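Local structure of 2-dehydropantoate 2-reductase (Geobacter metallireducens, 3HN2) at residues I271-R276 against L295-E300; T79-Y85 against Q103-N108; D178-W184 against Q231-I237; I191-L196 against L216-M221. The protein probably catalyses the NADPH-dependent reduction of 2-dehydropantoate (ketopantoate) to (R)-pantoate, the second step of the pathway from 3-methyl-2-oxobutanoate. All coordinates share one frame; numbering follows the deposited sequence.

Contact 1. Residues I271-R276 against L295-E300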
# COMPACT_ATOMS: atom_id res chain seq x y z
N ILE A 271 -2.73 -4.88 -24.03
CA ILE A 271 -1.40 -5.46 -24.24
C ILE A 271 -0.51 -4.52 -25.05
O ILE A 271 0.65 -4.31 -24.71
CB ILE A 271 -1.45 -6.84 -24.96
CG1 ILE A 271 -2.41 -7.81 -24.26
CG2 ILE A 271 -0.04 -7.45 -25.13
CD1 ILE A 271 -1.91 -8.35 -22.93
N ALA A 272 -1.08 -3.95 -26.11
CA ALA A 272 -0.34 -3.10 -27.05
C ALA A 272 0.38 -1.96 -26.34
O ALA A 272 1.61 -1.86 -26.42
CB ALA A 272 -1.26 -2.57 -28.13
N ALA A 273 -0.36 -1.15 -25.58
CA ALA A 273 0.20 0.02 -24.89
C ALA A 273 1.07 -0.31 -23.66
O ALA A 273 2.12 0.30 -23.47
CB ALA A 273 -0.90 0.98 -24.51
N ILE A 274 0.63 -1.26 -22.84
CA ILE A 274 1.39 -1.63 -21.64
C ILE A 274 2.67 -2.44 -21.95
O ILE A 274 3.72 -2.20 -21.34
CB ILE A 274 0.48 -2.36 -20.59
CG1 ILE A 274 -0.66 -1.44 -20.14
CG2 ILE A 274 1.28 -2.80 -19.37
CD1 ILE A 274 -1.83 -2.18 -19.51
N PHE A 275 2.59 -3.35 -22.93
CA PHE A 275 3.68 -4.30 -23.18
C PHE A 275 4.40 -4.12 -24.51
O PHE A 275 5.63 -3.99 -24.53
CB PHE A 275 3.17 -5.73 -23.11
CG PHE A 275 2.76 -6.17 -21.74
CD1 PHE A 275 3.67 -6.82 -20.91
CD2 PHE A 275 1.46 -5.98 -21.28
CE1 PHE A 275 3.29 -7.26 -19.64
CE2 PHE A 275 1.07 -6.41 -20.01
CZ PHE A 275 1.99 -7.05 -19.20
N ARG A 276 3.66 -4.12 -25.62
CA ARG A 276 4.30 -4.17 -26.94
C ARG A 276 4.98 -2.86 -27.34
O ARG A 276 6.03 -2.89 -27.98
CB ARG A 276 3.33 -4.67 -28.02
CG ARG A 276 3.02 -6.17 -27.94
CD ARG A 276 4.25 -7.02 -28.25
NE ARG A 276 4.03 -8.45 -28.07
CZ ARG A 276 5.00 -9.36 -28.01
NH1 ARG A 276 6.26 -8.97 -28.11
NH2 ARG A 276 4.71 -10.65 -27.83
N LEU A 295 6.12 -12.68 -21.25
CA LEU A 295 4.85 -12.23 -20.66
C LEU A 295 3.85 -11.69 -21.68
O LEU A 295 2.72 -12.20 -21.77
CB LEU A 295 5.11 -11.19 -19.57
CG LEU A 295 4.01 -10.91 -18.54
CD1 LEU A 295 3.21 -12.15 -18.18
CD2 LEU A 295 4.64 -10.31 -17.29
N ALA A 296 4.25 -10.69 -22.47
CA ALA A 296 3.40 -10.12 -23.51
C ALA A 296 2.80 -11.20 -24.39
O ALA A 296 1.58 -11.22 -24.62
CB ALA A 296 4.19 -9.11 -24.38
N THR A 297 3.66 -12.12 -24.83
CA THR A 297 3.27 -13.22 -25.71
C THR A 297 2.33 -14.23 -25.04
O THR A 297 1.27 -14.54 -25.60
CB THR A 297 4.50 -13.97 -26.25
OG1 THR A 297 5.57 -13.06 -26.49
CG2 THR A 297 4.15 -14.67 -27.54
N LEU A 298 2.71 -14.73 -23.86
CA LEU A 298 1.85 -15.65 -23.10
C LEU A 298 0.51 -15.00 -22.82
O LEU A 298 -0.51 -15.68 -22.64
CB LEU A 298 2.47 -16.03 -21.75
CG LEU A 298 3.63 -17.02 -21.72
CD1 LEU A 298 4.31 -16.93 -20.38
CD2 LEU A 298 3.15 -18.44 -22.00
N LEU A 299 0.50 -13.67 -22.78
CA LEU A 299 -0.71 -12.99 -22.42
C LEU A 299 -1.65 -12.85 -23.61
O LEU A 299 -2.87 -12.89 -23.45
CB LEU A 299 -0.38 -11.68 -21.73
CG LEU A 299 -1.30 -11.06 -20.68
CD1 LEU A 299 -2.03 -12.05 -19.77
CD2 LEU A 299 -0.42 -10.15 -19.87
N GLU A 300 -1.09 -12.73 -24.82
CA GLU A 300 -1.92 -12.77 -26.02
C GLU A 300 -2.28 -14.22 -26.45
O GLU A 300 -3.26 -14.42 -27.16
CB GLU A 300 -1.35 -11.90 -27.16
CG GLU A 300 0.09 -12.19 -27.59
CD GLU A 300 0.94 -10.92 -27.77
OE1 GLU A 300 0.42 -9.80 -27.57
OE2 GLU A 300 2.14 -11.06 -28.10
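R276 reaches over to E300 and T297 where two helices of the helical C-terminal domain of ketopantoate reductase run nearly antiparallel, their local axes 154° apart in direction. The pair illustrates a common principle: an apolar seam inside, a charged clasp at its rim. The arginine chain bends at chi2 (-67°), which carries the guanidinium across A296, so that CB of the alanine lies over one face and the edge is left for oxygen atoms. There R276 NH2 meets E300 OE2 at 2.6 Å in a salt bridge, and guanidinium and carboxylate are nearly coplanar, 16° apart. R276 NE adds a weak bond to the same oxygen. NH2 also makes a weak bond to T297 OG1, a hydroxyl whose stronger partner is the backbone O of E293. A methionine in place of R276 would probably leave E300 OE2 without its charged mate and free the carboxylate to turn.

Deeper in the seam, F275 sets CB against A296 CB at 3.8 Å, while its ring slants past the two leucines. CE1 lies 3.9 Å from L295 CG, and CZ approaches L299 CD2, the phenylalanine and L299 crossing at about a right angle. I191 of helix 179-200 and M259 of helix 258-264 also touch F275. The helix widens into a pi-type turn here: I271 O accepts from both F275 N and R276 N, which arrive from opposite faces of its plane. The side chain of I271 completes the seam, its CD1 resting 3.6 Å from L299 CG.

Contact 2. Residues T79-Y85 against Q103-N108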
# COMPACT_ATOMS: atom_id res chain seq x y z
N THR A 79 -6.96 1.82 -24.37
CA THR A 79 -5.97 2.10 -25.42
C THR A 79 -6.12 1.29 -26.71
O THR A 79 -5.47 1.59 -27.71
CB THR A 79 -4.53 1.97 -24.89
OG1 THR A 79 -4.38 0.72 -24.20
CG2 THR A 79 -4.20 3.11 -23.95
N PHE A 80 -6.98 0.27 -26.70
CA PHE A 80 -7.31 -0.46 -27.93
C PHE A 80 -8.31 0.29 -28.82
O PHE A 80 -8.52 -0.08 -29.97
CB PHE A 80 -7.77 -1.89 -27.64
CG PHE A 80 -8.71 -2.02 -26.47
CD1 PHE A 80 -8.25 -2.48 -25.24
CD2 PHE A 80 -10.07 -1.72 -26.62
CE1 PHE A 80 -9.12 -2.62 -24.16
CE2 PHE A 80 -10.94 -1.86 -25.54
CZ PHE A 80 -10.47 -2.31 -24.32
N ALA A 81 -8.91 1.35 -28.26
CA ALA A 81 -9.80 2.24 -29.01
C ALA A 81 -9.07 3.49 -29.51
O ALA A 81 -9.71 4.46 -29.89
CB ALA A 81 -10.99 2.63 -28.14
N ASN A 82 -7.74 3.44 -29.54
CA ASN A 82 -6.92 4.59 -29.93
C ASN A 82 -6.99 4.95 -31.42
O ASN A 82 -6.61 6.06 -31.81
CB ASN A 82 -5.47 4.41 -29.47
CG ASN A 82 -5.23 4.86 -28.03
OD1 ASN A 82 -6.17 5.23 -27.31
ND2 ASN A 82 -3.97 4.85 -27.61
N SER A 83 -7.48 4.02 -32.24
CA SER A 83 -7.73 4.29 -33.67
C SER A 83 -8.90 5.24 -33.84
O SER A 83 -9.01 5.93 -34.86
CB SER A 83 -8.01 2.98 -34.41
OG SER A 83 -9.00 2.22 -33.75
N ARG A 84 -9.76 5.29 -32.82
CA ARG A 84 -10.94 6.14 -32.82
C ARG A 84 -10.66 7.55 -32.29
O ARG A 84 -11.59 8.31 -32.04
CB ARG A 84 -12.05 5.50 -31.98
CG ARG A 84 -12.70 4.28 -32.61
CD ARG A 84 -13.68 3.66 -31.64
NE ARG A 84 -14.88 3.18 -32.32
CZ ARG A 84 -16.04 3.84 -32.35
NH1 ARG A 84 -16.17 5.01 -31.74
NH2 ARG A 84 -17.07 3.31 -33.00
N TYR A 85 -9.38 7.88 -32.12
CA TYR A 85 -8.95 9.20 -31.63
C TYR A 85 -9.51 10.36 -32.45
O TYR A 85 -10.04 11.32 -31.89
CB TYR A 85 -7.42 9.31 -31.63
CG TYR A 85 -6.72 8.94 -30.35
CD1 TYR A 85 -5.35 8.65 -30.35
CD2 TYR A 85 -7.40 8.88 -29.13
CE1 TYR A 85 -4.69 8.32 -29.19
CE2 TYR A 85 -6.74 8.54 -27.96
CZ TYR A 85 -5.38 8.26 -27.99
OH TYR A 85 -4.71 7.93 -26.84
N GLN A 103 -4.77 7.58 -19.69
CA GLN A 103 -4.79 6.16 -20.00
C GLN A 103 -3.44 5.49 -19.75
O GLN A 103 -2.45 6.15 -19.46
CB GLN A 103 -5.26 5.95 -21.44
CG GLN A 103 -5.47 7.25 -22.20
CD GLN A 103 -5.65 7.07 -23.69
OE1 GLN A 103 -4.89 7.61 -24.48
NE2 GLN A 103 -6.67 6.31 -24.07
N ASN A 104 -3.42 4.17 -19.87
CA ASN A 104 -2.27 3.37 -19.47
C ASN A 104 -1.27 3.09 -20.58
O ASN A 104 -1.61 3.05 -21.76
CB ASN A 104 -2.75 2.05 -18.86
CG ASN A 104 -3.52 2.25 -17.56
OD1 ASN A 104 -3.53 3.34 -17.00
ND2 ASN A 104 -4.15 1.18 -17.09
N GLY A 105 -0.01 2.90 -20.18
CA GLY A 105 1.04 2.52 -21.10
C GLY A 105 1.65 3.71 -21.79
O GLY A 105 1.63 4.82 -21.27
N LEU A 106 2.18 3.47 -22.98
CA LEU A 106 2.89 4.49 -23.73
C LEU A 106 2.22 4.84 -25.04
O LEU A 106 1.18 4.29 -25.40
CB LEU A 106 4.30 4.01 -24.03
CG LEU A 106 5.31 3.80 -22.91
CD1 LEU A 106 6.62 3.38 -23.56
CD2 LEU A 106 5.51 5.02 -22.04
N GLY A 107 2.83 5.78 -25.76
CA GLY A 107 2.42 6.11 -27.12
C GLY A 107 1.23 7.04 -27.20
O GLY A 107 1.02 7.68 -28.24
N ASN A 108 0.45 7.11 -26.12
CA ASN A 108 -0.79 7.87 -26.07
C ASN A 108 -0.55 9.36 -26.25
O ASN A 108 -1.23 10.01 -27.06
CB ASN A 108 -1.52 7.61 -24.75
CG ASN A 108 -1.78 6.13 -24.50
OD1 ASN A 108 -2.08 5.37 -25.43
ND2 ASN A 108 -1.68 5.71 -23.25
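In the Rossmann-type domain, the loops that follow the adjacent parallel strands 72-75 and 98-101 meet through T79, N82 and Y85 on one side and Q103 and N108 on the other. Junctions of this kind lie at the C-terminal edge of the sheet, where this fold generally receives its dinucleotide. The contact is a worked case of how amides can lock two loops. N82 ND2 donates to N108 OD1 at 2.9 Å, with the acceptor in the plane of the N82 amide; the two amide planes stand almost perpendicular, 89° apart. N108 spends its own ND2 on N104 O, 3.0 Å away, reaching that oxygen from above the carbonyl plane. T79 takes up the space beside them: its CG2 lies 3.4 Å from both N104 O and N108 OD1, and chi1 of 50° turns OG1 elsewhere, to E270.

On the flank, the Y85 hydroxyl donates to Q103 OE1, near the plane of the tyrosine ring; the modelled spacing is improbably short, and its exact length is doubtful. The ring also carries N82 CA over the centre of one face. Q103 NE2 makes a long, weak bond to N82 OD1 and is also hydrogen-bonded to L77 O. Because N108 accepts at one end and donates at the other, its amide has a defined sense of rotation, and the two loops are held together by neutral polar groups, without a salt bridge between them.

Contact 3. Residues D178-W184 against Q231-I237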
# COMPACT_ATOMS: atom_id res chain seq x y z
N ASP A 178 9.58 15.70 -15.87
CA ASP A 178 9.91 14.51 -16.63
C ASP A 178 8.71 13.58 -16.66
O ASP A 178 8.61 12.62 -15.88
CB ASP A 178 11.14 13.83 -16.03
CG ASP A 178 11.95 13.07 -17.05
OD1 ASP A 178 11.49 12.92 -18.21
OD2 ASP A 178 13.06 12.61 -16.68
N LEU A 179 7.78 13.90 -17.56
CA LEU A 179 6.59 13.10 -17.82
C LEU A 179 6.97 11.70 -18.31
O LEU A 179 6.43 10.69 -17.85
CB LEU A 179 5.72 13.79 -18.88
CG LEU A 179 4.57 13.01 -19.53
CD1 LEU A 179 3.50 12.69 -18.50
CD2 LEU A 179 3.98 13.80 -20.69
N LYS A 180 7.93 11.67 -19.24
CA LYS A 180 8.43 10.45 -19.84
C LYS A 180 8.89 9.46 -18.77
O LYS A 180 8.55 8.28 -18.84
CB LYS A 180 9.56 10.78 -20.81
CG LYS A 180 9.76 9.78 -21.95
CD LYS A 180 11.09 10.03 -22.64
CE LYS A 180 11.17 9.36 -24.01
NZ LYS A 180 10.55 10.21 -25.07
N ARG A 181 9.65 9.95 -17.79
CA ARG A 181 10.16 9.12 -16.70
C ARG A 181 9.02 8.54 -15.87
O ARG A 181 8.98 7.35 -15.63
CB ARG A 181 11.13 9.89 -15.80
CG ARG A 181 11.67 9.07 -14.63
CD ARG A 181 12.51 9.92 -13.69
NE ARG A 181 12.38 9.45 -12.32
CZ ARG A 181 13.35 8.91 -11.60
NH1 ARG A 181 14.58 8.80 -12.10
NH2 ARG A 181 13.11 8.50 -10.36
N ALA A 182 8.07 9.39 -15.49
CA ALA A 182 6.91 9.02 -14.68
C ALA A 182 6.02 7.93 -15.29
O ALA A 182 5.48 7.09 -14.56
CB ALA A 182 6.09 10.26 -14.38
N ARG A 183 5.88 7.95 -16.62
CA ARG A 183 5.19 6.89 -17.38
C ARG A 183 5.91 5.56 -17.20
O ARG A 183 5.30 4.54 -16.89
CB ARG A 183 5.12 7.25 -18.87
CG ARG A 183 4.13 8.37 -19.24
CD ARG A 183 2.80 7.82 -19.74
NE ARG A 183 1.69 8.66 -19.30
CZ ARG A 183 0.41 8.29 -19.27
NH1 ARG A 183 -0.51 9.14 -18.84
NH2 ARG A 183 0.06 7.07 -19.65
N TRP A 184 7.24 5.61 -17.37
CA TRP A 184 8.09 4.44 -17.18
C TRP A 184 8.13 3.98 -15.73
O TRP A 184 8.27 2.79 -15.46
CB TRP A 184 9.51 4.75 -17.67
CG TRP A 184 9.69 4.56 -19.13
CD1 TRP A 184 9.72 5.54 -20.09
CD2 TRP A 184 9.87 3.32 -19.82
NE1 TRP A 184 9.91 4.98 -21.33
CE2 TRP A 184 10.00 3.62 -21.20
CE3 TRP A 184 9.91 1.98 -19.42
CZ2 TRP A 184 10.19 2.63 -22.17
CZ3 TRP A 184 10.10 0.99 -20.38
CH2 TRP A 184 10.24 1.32 -21.74
N GLN A 231 16.33 5.59 -22.56
CA GLN A 231 15.25 6.21 -23.35
C GLN A 231 15.36 7.74 -23.44
O GLN A 231 14.42 8.41 -23.88
CB GLN A 231 13.88 5.80 -22.78
CG GLN A 231 12.82 5.56 -23.84
CD GLN A 231 13.15 4.38 -24.73
OE1 GLN A 231 13.12 4.49 -25.96
NE2 GLN A 231 13.48 3.24 -24.12
N GLY A 232 16.51 8.28 -23.04
CA GLY A 232 16.74 9.72 -23.08
C GLY A 232 16.05 10.45 -21.94
O GLY A 232 15.55 11.56 -22.12
N LEU A 233 16.03 9.81 -20.78
CA LEU A 233 15.43 10.40 -19.59
C LEU A 233 16.38 11.43 -18.99
O LEU A 233 17.60 11.24 -19.02
CB LEU A 233 15.12 9.31 -18.56
CG LEU A 233 13.71 8.70 -18.49
CD1 LEU A 233 13.07 8.46 -19.86
CD2 LEU A 233 13.73 7.41 -17.66
N ALA A 234 15.81 12.51 -18.45
CA ALA A 234 16.57 13.58 -17.82
C ALA A 234 17.29 13.09 -16.56
O ALA A 234 18.42 13.49 -16.28
CB ALA A 234 15.67 14.76 -17.50
N THR A 235 16.63 12.22 -15.80
CA THR A 235 17.21 11.63 -14.59
C THR A 235 16.98 10.11 -14.54
O THR A 235 15.87 9.63 -14.76
CB THR A 235 16.73 12.36 -13.30
OG1 THR A 235 17.09 11.60 -12.14
CG2 THR A 235 15.21 12.58 -13.30
N PHE A 236 18.05 9.37 -14.26
CA PHE A 236 18.05 7.90 -14.29
C PHE A 236 17.21 7.27 -13.19
O PHE A 236 17.33 7.65 -12.02
CB PHE A 236 19.49 7.37 -14.20
CG PHE A 236 20.13 7.14 -15.54
CD1 PHE A 236 20.53 5.86 -15.92
CD2 PHE A 236 20.35 8.19 -16.42
CE1 PHE A 236 21.13 5.63 -17.15
CE2 PHE A 236 20.95 7.98 -17.66
CZ PHE A 236 21.34 6.69 -18.03
N ILE A 237 16.36 6.33 -13.57
CA ILE A 237 15.64 5.51 -12.60
C ILE A 237 16.61 4.49 -12.05
O ILE A 237 17.17 3.68 -12.79
CB ILE A 237 14.41 4.79 -13.21
CG1 ILE A 237 13.49 5.79 -13.92
CG2 ILE A 237 13.64 4.02 -12.13
CD1 ILE A 237 12.40 5.16 -14.74
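R181 provides the main polar grip on the loop Q231-I237, holding two successive backbone carbonyls with one nitrogen. Its NH1 donates to T235 O at 3.1 Å, a fairly straight bond (160°) with the oxygen in the guanidinium plane, although the donor stands well above the plane of that carbonyl. A second, weak bond runs from R181 NH1 to F236 O at 3.0 Å. The extended start of the side chain, with CG anti to the backbone N (chi1 179°), carries the group out to the loop, and a salt bridge from NE to E185 restrains it from its own helix. D178, the N-cap residue of that helix, adds a weak bond in which OD2 accepts from A234 N.

Carbon packing accompanies these bonds. I237 lays its CG1 methylene over one face of the charged, flat R181 guanidinium, and its CD1 comes within 4.1 Å of W184 CB. L233 settles between two aliphatic stems, its CD1 lying 3.8 Å from K180 CD and its CG 3.9 Å from R181 CB. Flat groups meet too: the Q231 amide is tilted just 13° from the W184 indole, with NE2 3.9 Å from CZ2, while that NE2 is bonded to G227 O.

As an example of a general arrangement, an irregular connection is fastened through its backbone, by two carbonyls and, weakly, one N-H, to the first turns of a helix. Here the connection joins helices 211-229 and 241-249, and the helix is the long 179-200 of the 6PGD-like C-terminal domain.

Contact 4. Residues I191-L196 against L216-M221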
# COMPACT_ATOMS: atom_id res chain seq x y z
N ILE A 191 3.67 -3.64 -15.40
CA ILE A 191 4.08 -4.78 -16.21
C ILE A 191 4.07 -6.11 -15.42
O ILE A 191 3.35 -7.02 -15.84
CB ILE A 191 5.35 -4.49 -17.06
CG1 ILE A 191 4.99 -3.50 -18.18
CG2 ILE A 191 5.93 -5.77 -17.64
CD1 ILE A 191 6.15 -3.08 -19.08
N PRO A 192 4.82 -6.23 -14.29
CA PRO A 192 4.70 -7.49 -13.52
C PRO A 192 3.29 -7.79 -13.03
O PRO A 192 2.83 -8.91 -13.16
CB PRO A 192 5.65 -7.29 -12.33
CG PRO A 192 5.86 -5.81 -12.25
CD PRO A 192 5.80 -5.32 -13.66
N PHE A 193 2.60 -6.78 -12.54
CA PHE A 193 1.33 -7.00 -11.86
C PHE A 193 0.10 -7.06 -12.76
O PHE A 193 -0.66 -8.02 -12.66
CB PHE A 193 1.20 -6.07 -10.66
CG PHE A 193 2.24 -6.32 -9.60
CD1 PHE A 193 3.36 -5.52 -9.51
CD2 PHE A 193 2.11 -7.41 -8.74
CE1 PHE A 193 4.34 -5.77 -8.54
CE2 PHE A 193 3.08 -7.67 -7.77
CZ PHE A 193 4.20 -6.85 -7.67
N ASN A 194 -0.09 -6.10 -13.66
CA ASN A 194 -1.16 -6.28 -14.66
C ASN A 194 -0.89 -7.44 -15.64
O ASN A 194 -1.82 -7.96 -16.25
CB ASN A 194 -1.47 -4.99 -15.42
CG ASN A 194 -2.23 -3.99 -14.58
OD1 ASN A 194 -1.72 -3.49 -13.58
ND2 ASN A 194 -3.45 -3.68 -14.99
N GLY A 195 0.38 -7.85 -15.74
CA GLY A 195 0.76 -9.03 -16.52
C GLY A 195 0.47 -10.38 -15.87
O GLY A 195 -0.30 -11.18 -16.41
N LEU A 196 1.10 -10.63 -14.72
CA LEU A 196 1.05 -11.93 -14.04
C LEU A 196 -0.34 -12.29 -13.53
O LEU A 196 -0.81 -13.40 -13.76
CB LEU A 196 2.04 -11.96 -12.87
CG LEU A 196 3.46 -12.53 -13.01
CD1 LEU A 196 3.98 -12.58 -14.44
CD2 LEU A 196 4.42 -11.75 -12.12
N LEU A 216 11.06 -13.33 -9.62
CA LEU A 216 10.56 -13.12 -10.97
C LEU A 216 10.14 -11.66 -11.17
O LEU A 216 10.57 -11.03 -12.13
CB LEU A 216 9.36 -14.02 -11.23
CG LEU A 216 9.08 -14.62 -12.61
CD1 LEU A 216 7.57 -14.68 -12.79
CD2 LEU A 216 9.72 -13.89 -13.80
N VAL A 217 9.29 -11.17 -10.27
CA VAL A 217 8.83 -9.79 -10.27
C VAL A 217 10.01 -8.83 -10.27
O VAL A 217 10.05 -7.90 -11.08
CB VAL A 217 7.85 -9.51 -9.10
CG1 VAL A 217 7.56 -8.03 -8.95
CG2 VAL A 217 6.56 -10.22 -9.34
N ARG A 218 10.99 -9.10 -9.40
CA ARG A 218 12.26 -8.35 -9.39
C ARG A 218 12.90 -8.28 -10.78
O ARG A 218 13.30 -7.20 -11.21
CB ARG A 218 13.25 -8.97 -8.41
CG ARG A 218 13.05 -8.58 -6.97
CD ARG A 218 13.96 -9.39 -6.08
NE ARG A 218 13.41 -9.53 -4.73
CZ ARG A 218 13.53 -10.62 -3.98
NH1 ARG A 218 13.00 -10.65 -2.76
NH2 ARG A 218 14.17 -11.69 -4.44
N GLY A 219 13.00 -9.43 -11.45
CA GLY A 219 13.64 -9.54 -12.75
C GLY A 219 12.89 -8.80 -13.84
O GLY A 219 13.50 -8.09 -14.65
N ILE A 220 11.57 -8.98 -13.86
CA ILE A 220 10.69 -8.26 -14.78
C ILE A 220 10.87 -6.76 -14.59
O ILE A 220 11.08 -6.02 -15.57
CB ILE A 220 9.20 -8.66 -14.58
CG1 ILE A 220 8.97 -10.09 -15.05
CG2 ILE A 220 8.27 -7.71 -15.34
CD1 ILE A 220 7.69 -10.72 -14.49
N MET A 221 10.83 -6.33 -13.33
CA MET A 221 11.03 -4.94 -12.94
C MET A 221 12.36 -4.34 -13.38
O MET A 221 12.38 -3.23 -13.94
CB MET A 221 10.88 -4.79 -11.44
CG MET A 221 9.44 -4.76 -11.01
SD MET A 221 9.30 -4.14 -9.33
CE MET A 221 7.53 -4.17 -9.23
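I220 and P192 face each other where helix 179-200 passes helix 211-229 at a steep angle, 121° between the local directions, with the axes 9.8 Å apart. The interactions are entirely apolar, and they illustrate how branched and ring-shaped side chains can fill such a crossing.

The aliphatic group centres on I220. Its CG2, anti to the backbone N, lies 3.8 Å from both I191 CG2 and P192 CD, while its CD1 meets the methyls of L196 tip to tip at 4.2 Å. V217 has its two branches divided: CG1 faces P192 CB, and CG2 lies 3.8 Å from L196 CD2. Cutting I220 back to an alanine would probably open a gap between I191, P192 and L196, leaving the leucine methyls without the CD1 they meet.

The second group is methyl against ring. M221 runs extended beyond CG, so that its CE reaches the edge of the F193 ring, 3.6 Å from CE1, and also touches P192 CG at 3.8 Å. V217 CG1 comes obliquely to the same ring, 3.8 Å from F193 CZ. The ring is further stacked with W189, one turn earlier on its own helix.

P192 also shapes the backbone: lacking an N-H, it cannot bond to the preceding turn, and the helix is kinked there. Helix 204-207 packs on F193, L196 and V217, and helix 290-302 on I191, L196 and I220, making the crossing part of the buried core of the all-helical C-terminal domain that ketopantoate reductases share with the 6-phosphogluconate dehydrogenase C-terminal clan.

How the contacts relate
Contact 2 belongs to the nucleotide-binding domain and the other three to the helical domain, yet a backbone pair and an arginine side chain join contact 2 to contacts 1 and 3. A273 O of contact 1 lies 3.2 Å from L106 N of contact 2, and R183 NH2, on the helix of contact 3, lies 2.7 Å from Q103 O; both are probable hydrogen bonds across the interdomain boundary. In this family the active site lies in the cleft between the domains, so these links probably border it. Contacts 1 and 4 share one core, with F275 CZ 3.6 Å from G195 CA. Contacts 3 and 4 sit on the same helix, 179-200, their centres about 19 Å apart, so one helix relates the interface to the distant core.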